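Local coordinates for protein putative transcriptional regulator (Streptomyces coelicolor, PDB 2ZB9) that probably binds DNA as a TetR-family transcriptional regulator, using a helix-turn-helix domain in each chain of a dimer, at residues His30-Leu35 with Glu47-Val52. Residues are numbered along the deposited sequence; the frame is centred on the assembly and turned at random.
Sequences HAVGEL and ERVARV
Helix 20-39, the first of the TetR-type DNA-binding domain, packs here through residues 30-35 against residues 47-52 of helix 46-53, which lies in the predicted helix-turn-helix motif. The two short segments cross at 120°, their axes 9.7 Å apart at closest approach. Ala31 turns its CB toward the second helix and meets Val52 CG1 at 4.2 Å, a loose apolar touch. Val32 follows at the closest pairing of the backbones: its CG2, set anti to the carbonyl carbon, lies 3.9 Å from Val49 CG2 and almost as near CG1, so one methyl faces both branches of the other valine. Leu44, from the intervening loop, and Leu70 of helix 67-83 touch both valines, so helix 67-83 packs against the same crossing. Glu34, its chain bent at chi2, swings its carboxylate inward, and OE2 ends 3.7 Å from Val52 CG1, tip to tip. Leu35 carries the largest share of the contact. With CG anti to the backbone N (chi1 -177°), it crosses Arg48 obliquely and puts one methyl on each part of that side chain: CD2 sits 3.3 Å from Arg48 CG, while CD1 goes to the guanidinium. Arg48 bends at chi2 (81°), and its NH2 forms a salt bridge with Glu39, farther along helix 20-39. An alanine in place of Arg48 would probably weaken the joint between the two helices, losing both the ion pair with Glu39 and the contacts that CG and the guanidinium make with Leu35. Leu35 CD1 rests 3.2 Å above the guanidinium plane, offset toward its rim, and 3.4 Å from Arg48 CZ.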
loop_
_atom_site.group_PDB
_atom_site.type_symbol
_atom_site.label_atom_id
_atom_site.label_comp_id
_atom_site.label_asym_id
_atom_site.label_seq_id
_atom_site.Cartn_x
_atom_site.Cartn_y
_atom_site.Cartn_z
ATOM N N HIS A 30 -24.380 3.742 11.928
ATOM C CA HIS A 30 -24.928 4.445 10.774
ATOM C C HIS A 30 -24.625 5.936 10.917
ATOM O O HIS A 30 -24.245 6.600 9.951
ATOM C CB HIS A 30 -26.441 4.252 10.682
ATOM C CG HIS A 30 -27.068 5.011 9.554
ATOM N ND1 HIS A 30 -27.007 4.584 8.246
ATOM C CD2 HIS A 30 -27.719 6.198 9.533
ATOM C CE1 HIS A 30 -27.593 5.474 7.465
ATOM N NE2 HIS A 30 -28.034 6.464 8.221
ATOM N N ALA A 31 -24.796 6.465 12.127
ATOM C CA ALA A 31 -24.526 7.878 12.363
ATOM C C ALA A 31 -23.045 8.162 12.138
ATOM O O ALA A 31 -22.688 9.195 11.575
ATOM C CB ALA A 31 -24.925 8.272 13.783
ATOM N N VAL A 32 -22.182 7.252 12.587
ATOM C CA VAL A 32 -20.745 7.438 12.409
ATOM C C VAL A 32 -20.368 7.486 10.930
ATOM O O VAL A 32 -19.619 8.365 10.501
ATOM C CB VAL A 32 -19.941 6.305 13.064
ATOM C CG1 VAL A 32 -18.451 6.483 12.760
ATOM C CG2 VAL A 32 -20.182 6.295 14.568
ATOM N N GLY A 33 -20.893 6.539 10.157
ATOM C CA GLY A 33 -20.592 6.490 8.740
ATOM C C GLY A 33 -21.027 7.746 8.014
ATOM O O GLY A 33 -20.298 8.263 7.164
ATOM N N GLU A 34 -22.215 8.239 8.358
ATOM C CA GLU A 34 -22.776 9.439 7.741
ATOM C C GLU A 34 -21.916 10.671 8.027
ATOM O O GLU A 34 -21.626 11.465 7.129
ATOM C CB GLU A 34 -24.204 9.665 8.255
ATOM C CG GLU A 34 -24.443 11.050 8.857
ATOM C CD GLU A 34 -25.235 11.004 10.162
ATOM O OE1 GLU A 34 -26.451 10.692 10.119
ATOM O OE2 GLU A 34 -24.632 11.278 11.230
ATOM N N LEU A 35 -21.517 10.824 9.283
ATOM C CA LEU A 35 -20.691 11.956 9.694
ATOM C C LEU A 35 -19.296 11.841 9.087
ATOM O O LEU A 35 -18.759 12.799 8.535
ATOM C CB LEU A 35 -20.586 11.990 11.219
ATOM C CG LEU A 35 -19.816 13.142 11.863
ATOM C CD1 LEU A 35 -20.436 14.473 11.455
ATOM C CD2 LEU A 35 -19.846 12.981 13.381
ATOM N N GLU A 47 -18.698 12.903 21.365
ATOM C CA GLU A 47 -19.725 13.861 21.776
ATOM C C GLU A 47 -20.690 14.152 20.632
ATOM O O GLU A 47 -21.892 14.324 20.840
ATOM C CB GLU A 47 -19.074 15.174 22.227
ATOM C CG GLU A 47 -19.155 15.454 23.723
ATOM C CD GLU A 47 -17.794 15.466 24.405
ATOM O OE1 GLU A 47 -17.721 15.867 25.592
ATOM O OE2 GLU A 47 -16.797 15.070 23.762
ATOM N N ARG A 48 -20.149 14.208 19.423
ATOM C CA ARG A 48 -20.939 14.482 18.231
ATOM C C ARG A 48 -21.825 13.277 17.897
ATOM O O ARG A 48 -23.009 13.423 17.581
ATOM C CB ARG A 48 -19.988 14.794 17.070
ATOM C CG ARG A 48 -20.648 15.176 15.762
ATOM C CD ARG A 48 -21.082 16.629 15.722
ATOM N NE ARG A 48 -21.683 16.941 14.430
ATOM C CZ ARG A 48 -21.003 17.278 13.339
ATOM N NH1 ARG A 48 -19.680 17.363 13.370
ATOM N NH2 ARG A 48 -21.654 17.509 12.204
ATOM N N VAL A 49 -21.248 12.082 17.966
ATOM C CA VAL A 49 -21.995 10.860 17.684
ATOM C C VAL A 49 -23.098 10.652 18.724
ATOM O O VAL A 49 -24.221 10.266 18.390
ATOM C CB VAL A 49 -21.063 9.622 17.695
ATOM C CG1 VAL A 49 -21.892 8.338 17.613
ATOM C CG2 VAL A 49 -20.081 9.703 16.527
ATOM N N ALA A 50 -22.774 10.904 19.987
ATOM C CA ALA A 50 -23.749 10.737 21.053
ATOM C C ALA A 50 -24.931 11.683 20.859
ATOM O O ALA A 50 -26.079 11.292 21.052
ATOM C CB ALA A 50 -23.095 10.986 22.402
ATOM N N ARG A 51 -24.651 12.923 20.468
ATOM C CA ARG A 51 -25.709 13.909 20.262
ATOM C C ARG A 51 -26.597 13.542 19.084
ATOM O O ARG A 51 -27.819 13.601 19.171
ATOM C CB ARG A 51 -25.109 15.302 20.027
ATOM C CG ARG A 51 -26.158 16.404 19.858
ATOM C CD ARG A 51 -25.537 17.796 19.788
ATOM N NE ARG A 51 -24.699 17.973 18.605
ATOM C CZ ARG A 51 -25.164 18.055 17.361
ATOM N NH1 ARG A 51 -26.469 17.980 17.126
ATOM N NH2 ARG A 51 -24.320 18.204 16.348
ATOM N N VAL A 52 -25.963 13.153 17.986
ATOM C CA VAL A 52 -26.663 12.791 16.763
ATOM C C VAL A 52 -27.487 11.508 16.863
ATOM O O VAL A 52 -28.562 11.406 16.267
ATOM C CB VAL A 52 -25.659 12.635 15.599
ATOM C CG1 VAL A 52 -26.378 12.199 14.345
ATOM C CG2 VAL A 52 -24.935 13.956 15.361
#